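Local atomic coordinates of mandelate racemase/muconate lactonizing enzyme (Roseovarius nubinhibens, PDB entry 2QDD), a protein that is of unknown function but belongs to the magnesium-dependent enolase superfamily and probably acts on a carboxylate substrate, as its racemase and lactonizing relatives do. Residues I219-Q224 with I240-C245; V193-N198 with A215-E220; T225-A230 with W256-C261. All coordinates share one frame; numbering follows the deposited sequence.

Contact 1. Residues I219-Q224 with I240-C245; sequences IEQPCQ and IMLDEC
Two neighbouring parallel strands of the enolase-superfamily barrel are joined here first by backbone bonds. Met-241 N donates almost straight to Ile-219 O (2.8 Å), from above the carbonyl plane, and Gln-221 N donates to Met-241 O, lying nearly along the C=O axis.

Beyond the strand ends a single side-chain amide takes over. Gln-221, with CG anti to the backbone N and the chain bent at chi2 (91°), turns OE1 onto Asp-243 N, an in-plane bond of 2.8 Å. Its NE2 donates to Cys-223 O at 2.9 Å and to Cys-245 SG at 3.2 Å. Both acceptors lie in the amide plane, so the rotation of the group is fixed.

Apolar contact is slight: Glu-220 and Met-241 run side by side, CG to CG at 3.8 Å.

The carboxylates form a last group. Glu-220 OE2 stands 3.3 Å from Asp-243 OD2, two unbonded acceptors, their carboxylate planes 55° apart. Lys-265 bridges to Glu-220 OE1, Lys-267 to Asp-243 OD2 and Arg-270 to Asp-243 OD1, probably offsetting some charge; Tyr-59 OH bonds Glu-244 OE2. All three acids belong to the Mg(2+) site, unoccupied by Mg(2+) in this chain; their crowding is consistent with a pocket whose charge the cation would offset.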
ATOM      1  N   ILE A 219      26.960   2.577   0.567  1.00 30.80           N
ATOM      2  CA  ILE A 219      27.060   1.300  -0.129  1.00 26.75           C
ATOM      3  C   ILE A 219      26.544   1.482  -1.543  1.00 28.43           C
ATOM      4  O   ILE A 219      25.383   1.853  -1.747  1.00 28.88           O
ATOM      5  CB  ILE A 219      26.248   0.178   0.579  1.00 26.20           C
ATOM      6  CG1 ILE A 219      26.633   0.055   2.059  1.00 24.80           C
ATOM      7  CG2 ILE A 219      26.408  -1.160  -0.156  1.00 26.82           C
ATOM      8  CD1 ILE A 219      28.122  -0.188   2.336  1.00 27.07           C
ATOM      9  N   GLU A 220      27.413   1.230  -2.515  1.00 29.09           N
ATOM     10  CA  GLU A 220      27.059   1.415  -3.913  1.00 37.01           C
ATOM     11  C   GLU A 220      26.586   0.100  -4.511  1.00 33.59           C
ATOM     12  O   GLU A 220      27.312  -0.902  -4.478  1.00 30.60           O
ATOM     13  CB  GLU A 220      28.232   1.995  -4.704  1.00 35.18           C
ATOM     14  CG  GLU A 220      27.869   2.471  -6.106  1.00 50.52           C
ATOM     15  CD  GLU A 220      29.091   2.772  -6.966  1.00 57.16           C
ATOM     16  OE1 GLU A 220      30.098   3.289  -6.426  1.00 69.76           O
ATOM     17  OE2 GLU A 220      29.041   2.496  -8.188  1.00 69.02           O
ATOM     18  N   GLN A 221      25.354   0.132  -5.025  1.00 32.97           N
ATOM     19  CA  GLN A 221      24.730  -0.938  -5.813  1.00 33.56           C
ATOM     20  C   GLN A 221      25.080  -2.368  -5.366  1.00 33.69           C
ATOM     21  O   GLN A 221      25.853  -3.064  -6.035  1.00 34.04           O
ATOM     22  CB  GLN A 221      24.962  -0.709  -7.317  1.00 35.75           C
ATOM     23  CG  GLN A 221      24.189  -1.651  -8.244  1.00 35.29           C
ATOM     24  CD  GLN A 221      22.842  -1.133  -8.667  1.00 32.33           C
ATOM     25  OE1 GLN A 221      22.702   0.019  -9.062  1.00 37.51           O
ATOM     26  NE2 GLN A 221      21.838  -2.002  -8.623  1.00 40.08           N
ATOM     27  N   PRO A 222      24.532  -2.801  -4.213  1.00 35.15           N
ATOM     28  CA  PRO A 222      24.947  -4.097  -3.674  1.00 34.98           C
ATOM     29  C   PRO A 222      24.472  -5.285  -4.524  1.00 35.36           C
ATOM     30  O   PRO A 222      25.164  -6.300  -4.599  1.00 35.39           O
ATOM     31  CB  PRO A 222      24.328  -4.115  -2.269  1.00 33.66           C
ATOM     32  CG  PRO A 222      23.177  -3.178  -2.335  1.00 35.49           C
ATOM     33  CD  PRO A 222      23.523  -2.136  -3.362  1.00 37.83           C
ATOM     34  N   CYS A 223      23.322  -5.133  -5.179  1.00 33.90           N
ATOM     35  CA  CYS A 223      22.673  -6.222  -5.900  1.00 34.72           C
ATOM     36  C   CYS A 223      22.387  -5.842  -7.357  1.00 34.73           C
ATOM     37  O   CYS A 223      22.616  -4.708  -7.765  1.00 36.58           O
ATOM     38  CB  CYS A 223      21.384  -6.626  -5.180  1.00 32.42           C
ATOM     39  SG  CYS A 223      21.614  -7.149  -3.454  1.00 38.23           S
ATOM     40  N   GLN A 224      21.885  -6.801  -8.130  1.00 37.17           N
ATOM     41  CA  GLN A 224      21.852  -6.708  -9.590  1.00 39.72           C
ATOM     42  C   GLN A 224      20.687  -5.859 -10.101  1.00 42.46           C
ATOM     43  O   GLN A 224      20.786  -5.209 -11.150  1.00 45.82           O
ATOM     44  CB  GLN A 224      21.764  -8.109 -10.194  1.00 35.71           C
ATOM     45  CG  GLN A 224      22.844  -8.425 -11.217  1.00 53.45           C
ATOM     46  CD  GLN A 224      23.494  -9.779 -10.975  1.00 66.40           C
ATOM     47  OE1 GLN A 224      22.813 -10.778 -10.731  1.00 68.23           O
ATOM     48  NE2 GLN A 224      24.821  -9.815 -11.035  1.00 64.27           N
ATOM     49  N   ILE A 240      22.255   4.009   0.634  1.00 25.91           N
ATOM     50  CA  ILE A 240      22.399   3.194  -0.571  0.50 27.56           C
ATOM     51  C   ILE A 240      22.491   4.072  -1.815  1.00 26.03           C
ATOM     52  O   ILE A 240      21.649   4.945  -2.044  1.00 24.22           O
ATOM     53  CB  ILE A 240      21.296   2.086  -0.677  0.50 29.62           C
ATOM     54  CG1 ILE A 240      21.740   0.836   0.084  0.50 33.71           C
ATOM     55  CG2 ILE A 240      21.016   1.680  -2.129  0.50 25.51           C
ATOM     56  CD1 ILE A 240      21.022   0.631   1.382  0.50 41.93           C
ATOM     57  N   MET A 241      23.547   3.843  -2.594  1.00 27.55           N
ATOM     58  CA  MET A 241      23.794   4.528  -3.859  1.00 26.75           C
ATOM     59  C   MET A 241      23.485   3.558  -4.998  1.00 28.07           C
ATOM     60  O   MET A 241      24.044   2.461  -5.050  1.00 31.42           O
ATOM     61  CB  MET A 241      25.262   4.971  -3.909  1.00 27.10           C
ATOM     62  CG  MET A 241      25.782   5.474  -5.256  1.00 27.12           C
ATOM     63  SD  MET A 241      25.637   7.239  -5.542  1.00 30.24           S
ATOM     64  CE  MET A 241      26.052   7.970  -3.951  1.00 31.40           C
ATOM     65  N   LEU A 242      22.586   3.951  -5.895  1.00 25.14           N
ATOM     66  CA  LEU A 242      22.295   3.139  -7.078  1.00 24.31           C
ATOM     67  C   LEU A 242      23.038   3.642  -8.304  1.00 27.17           C
ATOM     68  O   LEU A 242      23.425   4.806  -8.354  1.00 25.56           O
ATOM     69  CB  LEU A 242      20.796   3.094  -7.353  1.00 21.72           C
ATOM     70  CG  LEU A 242      19.922   2.432  -6.288  1.00 27.04           C
ATOM     71  CD1 LEU A 242      18.487   2.482  -6.741  1.00 21.73           C
ATOM     72  CD2 LEU A 242      20.344   1.000  -6.002  1.00 25.71           C
ATOM     73  N   ASP A 243      23.234   2.756  -9.283  1.00 25.37           N
ATOM     74  CA  ASP A 243      24.074   3.034 -10.453  1.00 25.57           C
ATOM     75  C   ASP A 243      23.607   2.217 -11.661  1.00 24.05           C
ATOM     76  O   ASP A 243      22.828   2.705 -12.477  1.00 23.54           O
ATOM     77  CB  ASP A 243      25.559   2.778 -10.122  1.00 34.74           C
ATOM     78  CG  ASP A 243      26.517   3.160 -11.267  1.00 38.99           C
ATOM     79  OD1 ASP A 243      26.107   3.847 -12.229  1.00 43.87           O
ATOM     80  OD2 ASP A 243      27.701   2.768 -11.194  1.00 46.13           O
ATOM     81  N   GLU A 244      24.064   0.973 -11.760  1.00 26.09           N
ATOM     82  CA  GLU A 244      23.980   0.207 -13.010  1.00 28.37           C
ATOM     83  C   GLU A 244      22.573  -0.249 -13.400  1.00 31.23           C
ATOM     84  O   GLU A 244      22.328  -0.537 -14.570  1.00 35.59           O
ATOM     85  CB  GLU A 244      24.932  -0.990 -12.972  1.00 28.51           C
ATOM     86  CG  GLU A 244      26.415  -0.606 -12.989  1.00 29.26           C
ATOM     87  CD  GLU A 244      27.016  -0.485 -11.594  1.00 38.36           C
ATOM     88  OE1 GLU A 244      26.252  -0.487 -10.606  1.00 39.26           O
ATOM     89  OE2 GLU A 244      28.257  -0.387 -11.479  1.00 47.72           O
ATOM     90  N   CYS A 245      21.656  -0.311 -12.432  1.00 26.93           N
ATOM     91  CA  CYS A 245      20.276  -0.728 -12.702  1.00 31.47           C
ATOM     92  C   CYS A 245      19.408   0.378 -13.303  1.00 28.69           C
ATOM     93  O   CYS A 245      18.260   0.135 -13.672  1.00 37.89           O
ATOM     94  CB  CYS A 245      19.611  -1.330 -11.454  1.00 30.63           C
ATOM     95  SG  CYS A 245      19.517  -0.238 -10.003  1.00 37.82           S
TER

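Contact 2. Residues V193-N198 with A215-E220; sequences VTFDVN and ARDWIE
Strand 193-196 runs beside strand 218-220 at 4.8 Å between axes, their directions 31° apart, and the pairing is firm around Phe-195 and looser toward Asp-217. In the firm part, Phe-195 N donates to Trp-218 O, and Phe-195 O accepts from Glu-220 N at 2.9 Å along a nearly straight N-H (176°). A weak bond from Val-197 N to Glu-220 O extends the ladder. On the face that carries Phe-195, Ile-219 reaches across with two branches, CD1 to Phe-195 CB and CG2 to Val-197 CG2, each at 4.0 Å. On the other face, Thr-194 CG2 rests against Glu-220 CB. Farther along, the carboxylates of Asp-196 and Glu-220 stack with planes only 9° apart, Asp-196 OD1 lying 3.5 Å from Glu-220 OE2. A water touches both oxygens, and salt bridges from Lys-167 to Asp-196 OD2 and from Lys-265 to Glu-220 OE1 probably offset the charge of these Mg(2+)-binding residues. Asp-196 OD1 also accepts from Asn-198 N, an Asx turn, met from above the carboxylate plane, that may limit the carboxylate's rotation.

Toward Asp-217 water enters. One molecule joins Val-193 N to Asp-217 OD2; a second donates to Val-193 O and accepts weakly from Trp-218 N. Val-193 CG2 touches Asp-217 OD2 directly at 3.4 Å. Asp-217 OD1, bonded to Ser-184, meets the Phe-195 ring edge in plane.

The pair closes the beta-alpha-beta unit built round helix 203-210; Ile-183 of helix 173-185 packs on Val-193 and Phe-195, strand 163-167 flanks strand 193-196, and Met-241 of strand 240-242 touches Trp-218.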
ATOM      1  N   VAL A 193      34.872   7.261   2.430  1.00 39.99           N
ATOM      2  CA  VAL A 193      34.741   6.041   1.629  1.00 37.88           C
ATOM      3  C   VAL A 193      33.337   5.771   1.092  1.00 37.41           C
ATOM      4  O   VAL A 193      32.335   6.015   1.768  1.00 36.85           O
ATOM      5  CB  VAL A 193      35.275   4.768   2.337  1.00 39.00           C
ATOM      6  CG1 VAL A 193      36.786   4.725   2.284  1.00 50.68           C
ATOM      7  CG2 VAL A 193      34.765   4.657   3.765  1.00 37.68           C
ATOM      8  N   THR A 194      33.294   5.272  -0.139  1.00 33.24           N
ATOM      9  CA  THR A 194      32.167   4.518  -0.664  1.00 38.89           C
ATOM     10  C   THR A 194      32.621   3.067  -0.830  1.00 39.14           C
ATOM     11  O   THR A 194      33.666   2.809  -1.423  1.00 38.32           O
ATOM     12  CB  THR A 194      31.714   5.102  -2.037  1.00 41.45           C
ATOM     13  OG1 THR A 194      31.293   6.461  -1.861  1.00 49.55           O
ATOM     14  CG2 THR A 194      30.561   4.301  -2.649  1.00 44.48           C
ATOM     15  N   PHE A 195      31.843   2.126  -0.297  1.00 37.47           N
ATOM     16  CA  PHE A 195      32.065   0.708  -0.568  1.00 31.31           C
ATOM     17  C   PHE A 195      31.282   0.262  -1.784  1.00 31.12           C
ATOM     18  O   PHE A 195      30.053   0.179  -1.746  1.00 31.30           O
ATOM     19  CB  PHE A 195      31.729  -0.154   0.650  1.00 29.51           C
ATOM     20  CG  PHE A 195      32.616   0.105   1.829  1.00 32.64           C
ATOM     21  CD1 PHE A 195      32.182   0.911   2.869  1.00 26.21           C
ATOM     22  CD2 PHE A 195      33.893  -0.440   1.888  1.00 25.75           C
ATOM     23  CE1 PHE A 195      33.001   1.166   3.962  1.00 37.65           C
ATOM     24  CE2 PHE A 195      34.721  -0.194   2.975  1.00 36.42           C
ATOM     25  CZ  PHE A 195      34.277   0.613   4.016  1.00 33.07           C
ATOM     26  N   ASP A 196      32.015  -0.013  -2.863  1.00 31.56           N
ATOM     27  CA  ASP A 196      31.437  -0.374  -4.155  1.00 36.08           C
ATOM     28  C   ASP A 196      31.468  -1.890  -4.346  1.00 35.02           C
ATOM     29  O   ASP A 196      32.532  -2.512  -4.431  1.00 37.08           O
ATOM     30  CB  ASP A 196      32.173   0.347  -5.292  1.00 36.31           C
ATOM     31  CG  ASP A 196      31.593   0.042  -6.672  1.00 50.20           C
ATOM     32  OD1 ASP A 196      30.434  -0.428  -6.782  1.00 50.06           O
ATOM     33  OD2 ASP A 196      32.310   0.289  -7.666  1.00 62.78           O
ATOM     34  N   VAL A 197      30.273  -2.463  -4.415  1.00 32.49           N
ATOM     35  CA  VAL A 197      30.066  -3.903  -4.347  1.00 33.00           C
ATOM     36  C   VAL A 197      30.004  -4.419  -5.779  1.00 36.94           C
ATOM     37  O   VAL A 197      30.310  -5.589  -6.043  1.00 39.58           O
ATOM     38  CB  VAL A 197      28.742  -4.212  -3.594  1.00 32.68           C
ATOM     39  CG1 VAL A 197      28.461  -5.693  -3.527  1.00 26.08           C
ATOM     40  CG2 VAL A 197      28.773  -3.617  -2.191  1.00 34.00           C
ATOM     41  N   ASN A 198      29.648  -3.500  -6.684  1.00 40.57           N
ATOM     42  CA  ASN A 198      29.344  -3.781  -8.086  0.50 40.47           C
ATOM     43  C   ASN A 198      28.569  -5.053  -8.347  1.00 41.16           C
ATOM     44  O   ASN A 198      29.006  -5.960  -9.069  1.00 42.06           O
ATOM     45  CB  ASN A 198      30.565  -3.647  -8.992  0.50 41.05           C
ATOM     46  CG  ASN A 198      30.291  -2.758 -10.191  0.50 40.56           C
ATOM     47  OD1 ASN A 198      30.992  -1.766 -10.413  0.50 38.31           O
ATOM     48  ND2 ASN A 198      29.260  -3.104 -10.972  0.50 19.14           N
ATOM     49  N   ALA A 215      29.948   0.251  10.543  1.00 37.18           N
ATOM     50  CA  ALA A 215      30.161   1.296   9.549  1.00 35.88           C
ATOM     51  C   ALA A 215      28.884   1.730   8.837  1.00 35.44           C
ATOM     52  O   ALA A 215      28.095   0.896   8.379  1.00 33.89           O
ATOM     53  CB  ALA A 215      31.179   0.839   8.535  1.00 36.69           C
ATOM     54  N   ARG A 216      28.702   3.045   8.740  1.00 34.11           N
ATOM     55  CA  ARG A 216      27.521   3.632   8.118  1.00 30.42           C
ATOM     56  C   ARG A 216      27.902   4.429   6.882  1.00 29.82           C
ATOM     57  O   ARG A 216      27.238   5.398   6.536  1.00 36.87           O
ATOM     58  CB  ARG A 216      26.773   4.531   9.111  1.00 29.37           C
ATOM     59  CG  ARG A 216      26.303   3.823  10.372  1.00 34.42           C
ATOM     60  CD  ARG A 216      25.324   2.717  10.045  1.00 30.91           C
ATOM     61  NE  ARG A 216      24.888   2.005  11.239  1.00 35.45           N
ATOM     62  CZ  ARG A 216      25.161   0.729  11.495  1.00 35.45           C
ATOM     63  NH1 ARG A 216      24.716   0.166  12.607  1.00 41.44           N
ATOM     64  NH2 ARG A 216      25.882   0.016  10.646  1.00 32.69           N
ATOM     65  N   ASP A 217      28.972   4.008   6.215  1.00 31.28           N
ATOM     66  CA  ASP A 217      29.382   4.603   4.944  1.00 29.47           C
ATOM     67  C   ASP A 217      28.451   4.185   3.811  1.00 27.74           C
ATOM     68  O   ASP A 217      27.767   3.164   3.918  1.00 23.51           O
ATOM     69  CB  ASP A 217      30.820   4.207   4.618  1.00 30.10           C
ATOM     70  CG  ASP A 217      31.756   4.431   5.781  1.00 32.57           C
ATOM     71  OD1 ASP A 217      31.968   3.479   6.557  1.00 39.96           O
ATOM     72  OD2 ASP A 217      32.262   5.565   5.933  1.00 45.10           O
ATOM     73  N   TRP A 218      28.432   4.992   2.747  1.00 26.54           N
ATOM     74  CA  TRP A 218      27.786   4.664   1.470  1.00 27.05           C
ATOM     75  C   TRP A 218      28.030   3.235   1.006  1.00 29.56           C
ATOM     76  O   TRP A 218      29.158   2.744   1.043  1.00 32.11           O
ATOM     77  CB  TRP A 218      28.297   5.591   0.372  1.00 31.33           C
ATOM     78  CG  TRP A 218      27.642   6.937   0.299  1.00 34.87           C
ATOM     79  CD1 TRP A 218      28.212   8.140   0.606  1.00 32.01           C
ATOM     80  CD2 TRP A 218      26.315   7.227  -0.158  1.00 33.34           C
ATOM     81  NE1 TRP A 218      27.319   9.157   0.392  1.00 35.44           N
ATOM     82  CE2 TRP A 218      26.148   8.628  -0.083  1.00 33.36           C
ATOM     83  CE3 TRP A 218      25.250   6.440  -0.614  1.00 28.29           C
ATOM     84  CZ2 TRP A 218      24.963   9.259  -0.454  1.00 31.05           C
ATOM     85  CZ3 TRP A 218      24.064   7.069  -0.974  1.00 29.30           C
ATOM     86  CH2 TRP A 218      23.929   8.464  -0.887  1.00 32.93           C
ATOM     87  N   ILE A 219      26.960   2.577   0.567  1.00 30.80           N
ATOM     88  CA  ILE A 219      27.060   1.300  -0.129  1.00 26.75           C
ATOM     89  C   ILE A 219      26.544   1.482  -1.543  1.00 28.43           C
ATOM     90  O   ILE A 219      25.383   1.853  -1.747  1.00 28.88           O
ATOM     91  CB  ILE A 219      26.248   0.178   0.579  1.00 26.20           C
ATOM     92  CG1 ILE A 219      26.633   0.055   2.059  1.00 24.80           C
ATOM     93  CG2 ILE A 219      26.408  -1.160  -0.156  1.00 26.82           C
ATOM     94  CD1 ILE A 219      28.122  -0.188   2.336  1.00 27.07           C
ATOM     95  N   GLU A 220      27.413   1.230  -2.515  1.00 29.09           N
ATOM     96  CA  GLU A 220      27.059   1.415  -3.913  1.00 37.01           C
ATOM     97  C   GLU A 220      26.586   0.100  -4.511  1.00 33.59           C
ATOM     98  O   GLU A 220      27.312  -0.902  -4.478  1.00 30.60           O
ATOM     99  CB  GLU A 220      28.232   1.995  -4.704  1.00 35.18           C
ATOM    100  CG  GLU A 220      27.869   2.471  -6.106  1.00 50.52           C
ATOM    101  CD  GLU A 220      29.091   2.772  -6.966  1.00 57.16           C
ATOM    102  OE1 GLU A 220      30.098   3.289  -6.426  1.00 69.76           O
ATOM    103  OE2 GLU A 220      29.041   2.496  -8.188  1.00 69.02           O
TER
HETATM  104  O   HOH W   1      33.289   7.882   4.948  1.00 40.25           O
HETATM  105  O   HOH W   2      30.698   7.564   3.363  1.00 49.45           O
HETATM  106  O   HOH W   3      28.402  -0.167  -8.676  1.00 64.98           O

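Contact 3. Residues T225-A230 with W256-C261; sequences TLDQCA and WSRGAC
Arg-258, at the close of helix 249-258, spans the gap to helix 226-233 with an extended chain, where two helices of the barrel's outer layer meet. CB leaves toward that helix, and CG lies anti to the carbonyl carbon. From there the chain stays extended as far as NE, and CD passes Leu-226 CD2 at 4.2 Å. At the guanidinium, NH1 approaches Asp-227 OD2 at 3.0 Å and NH2 approaches the same oxygen at 3.3 Å. Both bonds are weak and bent (139° and 131°), within a salt bridge whose carboxylate stands 84° from the guanidinium plane. NH2 also donates to a water in the guanidinium plane, which in turn binds Asp-227 O, and it passes 4.0 Å from Ala-230 CB.

Beside this polar bridge lies a small apolar patch, in which Ala-260 CB meets Leu-226 CD1 at 3.7 Å and Ala-230 CB at 3.8 Å. The chain reaches it through a Schellman motif, Gly-259 taking the positive phi that ends the helix. Asp-227 also packs on Trp-256 of a neighbouring subunit.

An alanine in place of Asp-227 would remove the carboxylate and would probably leave the Arg-258 guanidinium less firmly held.

Opposite charges thus meet beside close-packed methyl groups, but with bent bonds and crossed planes, which suggests an attraction more electrostatic than directional.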
ATOM      1  N   THR A 225      19.580  -5.888  -9.363  1.00 38.93           N
ATOM      2  CA  THR A 225      18.343  -5.240  -9.778  1.00 35.56           C
ATOM      3  C   THR A 225      17.890  -4.235  -8.723  1.00 37.25           C
ATOM      4  O   THR A 225      18.282  -4.326  -7.550  1.00 34.30           O
ATOM      5  CB  THR A 225      17.200  -6.266 -10.010  1.00 37.06           C
ATOM      6  OG1 THR A 225      16.750  -6.774  -8.751  1.00 37.97           O
ATOM      7  CG2 THR A 225      17.653  -7.432 -10.893  1.00 40.77           C
ATOM      8  N   LEU A 226      17.053  -3.291  -9.152  1.00 32.65           N
ATOM      9  CA  LEU A 226      16.400  -2.325  -8.274  1.00 35.71           C
ATOM     10  C   LEU A 226      15.541  -2.967  -7.181  1.00 32.80           C
ATOM     11  O   LEU A 226      15.641  -2.575  -6.017  1.00 37.52           O
ATOM     12  CB  LEU A 226      15.575  -1.332  -9.105  1.00 36.17           C
ATOM     13  CG  LEU A 226      14.648  -0.346  -8.390  1.00 35.13           C
ATOM     14  CD1 LEU A 226      15.452   0.583  -7.531  1.00 32.25           C
ATOM     15  CD2 LEU A 226      13.840   0.444  -9.398  1.00 38.23           C
ATOM     16  N   ASP A 227      14.717  -3.943  -7.569  1.00 33.97           N
ATOM     17  CA  ASP A 227      13.912  -4.763  -6.644  1.00 34.14           C
ATOM     18  C   ASP A 227      14.713  -5.365  -5.492  1.00 28.60           C
ATOM     19  O   ASP A 227      14.305  -5.297  -4.332  1.00 28.56           O
ATOM     20  CB  ASP A 227      13.230  -5.903  -7.407  1.00 40.06           C
ATOM     21  CG  ASP A 227      11.741  -5.688  -7.573  1.00 59.71           C
ATOM     22  OD1 ASP A 227      11.293  -5.545  -8.731  1.00 71.56           O
ATOM     23  OD2 ASP A 227      11.015  -5.669  -6.551  1.00 70.41           O
ATOM     24  N   GLN A 228      15.850  -5.960  -5.832  1.00 28.04           N
ATOM     25  CA  GLN A 228      16.728  -6.573  -4.852  1.00 26.05           C
ATOM     26  C   GLN A 228      17.377  -5.518  -3.961  1.00 29.17           C
ATOM     27  O   GLN A 228      17.512  -5.719  -2.755  1.00 36.95           O
ATOM     28  CB  GLN A 228      17.799  -7.395  -5.562  1.00 24.27           C
ATOM     29  CG  GLN A 228      17.334  -8.746  -6.062  1.00 25.28           C
ATOM     30  CD  GLN A 228      18.374  -9.427  -6.930  1.00 31.21           C
ATOM     31  OE1 GLN A 228      19.565  -9.411  -6.621  1.00 38.13           O
ATOM     32  NE2 GLN A 228      17.927 -10.027  -8.025  1.00 31.70           N
ATOM     33  N   CYS A 229      17.769  -4.394  -4.561  1.00 30.26           N
ATOM     34  CA  CYS A 229      18.406  -3.295  -3.836  1.00 30.70           C
ATOM     35  C   CYS A 229      17.470  -2.603  -2.839  1.00 28.40           C
ATOM     36  O   CYS A 229      17.885  -2.254  -1.729  1.00 28.11           O
ATOM     37  CB  CYS A 229      19.002  -2.283  -4.817  1.00 31.79           C
ATOM     38  SG  CYS A 229      20.560  -2.828  -5.577  1.00 42.49           S
ATOM     39  N   ALA A 230      16.212  -2.428  -3.240  1.00 25.16           N
ATOM     40  CA  ALA A 230      15.172  -1.853  -2.390  1.00 25.27           C
ATOM     41  C   ALA A 230      14.814  -2.764  -1.214  1.00 29.12           C
ATOM     42  O   ALA A 230      14.469  -2.286  -0.127  1.00 30.10           O
ATOM     43  CB  ALA A 230      13.928  -1.554  -3.227  1.00 25.23           C
ATOM     44  N   TRP A 256      12.851   6.252  -6.738  1.00 27.08           N
ATOM     45  CA  TRP A 256      12.333   7.289  -5.852  1.00 27.40           C
ATOM     46  C   TRP A 256      11.063   6.865  -5.085  1.00 29.55           C
ATOM     47  O   TRP A 256      10.988   7.039  -3.866  1.00 27.79           O
ATOM     48  CB  TRP A 256      12.098   8.602  -6.618  1.00 22.09           C
ATOM     49  CG  TRP A 256      11.402   9.612  -5.776  1.00 18.59           C
ATOM     50  CD1 TRP A 256      11.959  10.393  -4.803  1.00 23.95           C
ATOM     51  CD2 TRP A 256      10.003   9.913  -5.782  1.00 15.71           C
ATOM     52  NE1 TRP A 256      10.993  11.178  -4.216  1.00 27.09           N
ATOM     53  CE2 TRP A 256       9.783  10.898  -4.795  1.00 17.68           C
ATOM     54  CE3 TRP A 256       8.911   9.441  -6.525  1.00 29.44           C
ATOM     55  CZ2 TRP A 256       8.517  11.433  -4.539  1.00 27.74           C
ATOM     56  CZ3 TRP A 256       7.647   9.970  -6.267  1.00 27.63           C
ATOM     57  CH2 TRP A 256       7.463  10.954  -5.280  1.00 21.28           C
ATOM     58  N   SER A 257      10.081   6.318  -5.803  1.00 24.73           N
ATOM     59  CA  SER A 257       8.801   5.947  -5.203  1.00 31.02           C
ATOM     60  C   SER A 257       8.853   4.712  -4.298  1.00 32.66           C
ATOM     61  O   SER A 257       7.996   4.549  -3.432  1.00 34.28           O
ATOM     62  CB  SER A 257       7.709   5.799  -6.270  1.00 30.24           C
ATOM     63  OG  SER A 257       8.069   4.840  -7.242  1.00 45.78           O
ATOM     64  N   ARG A 258       9.856   3.855  -4.497  1.00 34.56           N
ATOM     65  CA  ARG A 258      10.110   2.718  -3.605  1.00 31.70           C
ATOM     66  C   ARG A 258      10.914   3.115  -2.365  1.00 30.40           C
ATOM     67  O   ARG A 258      10.984   2.350  -1.407  1.00 36.34           O
ATOM     68  CB  ARG A 258      10.860   1.601  -4.336  1.00 34.12           C
ATOM     69  CG  ARG A 258      10.054   0.836  -5.364  1.00 45.56           C
ATOM     70  CD  ARG A 258      10.992   0.157  -6.350  1.00 58.08           C
ATOM     71  NE  ARG A 258      10.351  -0.931  -7.087  1.00 68.66           N
ATOM     72  CZ  ARG A 258      10.305  -2.197  -6.679  1.00 75.26           C
ATOM     73  NH1 ARG A 258       9.696  -3.106  -7.428  1.00 80.76           N
ATOM     74  NH2 ARG A 258      10.857  -2.558  -5.525  1.00 69.98           N
ATOM     75  N   GLY A 259      11.533   4.293  -2.394  1.00 30.42           N
ATOM     76  CA  GLY A 259      12.485   4.709  -1.355  1.00 24.94           C
ATOM     77  C   GLY A 259      13.765   3.887  -1.322  1.00 26.95           C
ATOM     78  O   GLY A 259      14.308   3.613  -0.254  1.00 32.59           O
ATOM     79  N   ALA A 260      14.254   3.516  -2.504  1.00 24.92           N
ATOM     80  CA  ALA A 260      15.291   2.497  -2.654  1.00 24.25           C
ATOM     81  C   ALA A 260      16.695   3.014  -2.375  1.00 29.04           C
ATOM     82  O   ALA A 260      17.615   2.222  -2.173  1.00 36.39           O
ATOM     83  CB  ALA A 260      15.239   1.906  -4.044  1.00 20.53           C
ATOM     84  N   CYS A 261      16.859   4.336  -2.386  1.00 27.97           N
ATOM     85  CA  CYS A 261      18.184   4.950  -2.367  1.00 28.94           C
ATOM     86  C   CYS A 261      18.170   6.372  -1.810  1.00 25.24           C
ATOM     87  O   CYS A 261      17.118   7.001  -1.711  1.00 26.66           O
ATOM     88  CB  CYS A 261      18.831   4.906  -3.759  1.00 18.04           C
ATOM     89  SG  CYS A 261      18.016   5.865  -5.040  1.00 30.05           S
TER
HETATM   90  O   HOH W   4      11.576  -4.875  -3.329  1.00 35.09           O
HETATM   91  O   HOH W   5      13.265   0.476   0.040  1.00 35.86           O

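In the fold
All three contacts belong to the barrel of the C-terminal domain and follow successive beta-alpha units. Contacts 1 and 2 share strand 218-220, which lies between strands 192-196 and 240-242 in the parallel sheet; their centres are 9 Å apart. Along the chain contact 2 ends where contact 1 begins, whereas contacts 1 and 3 interleave, because helix 226-233 follows strand 218-220 and leads into strand 240-242. Contact 3, its centre also 9 Å from that of contact 1 but 16 Å from that of contact 2, lies outside the sheet. Contacts 1 and 2 thus gather the four Mg(2+)-binding acids at or just past the C-terminal ends of three adjacent strands, while contact 3 joins two helices of the outer layer.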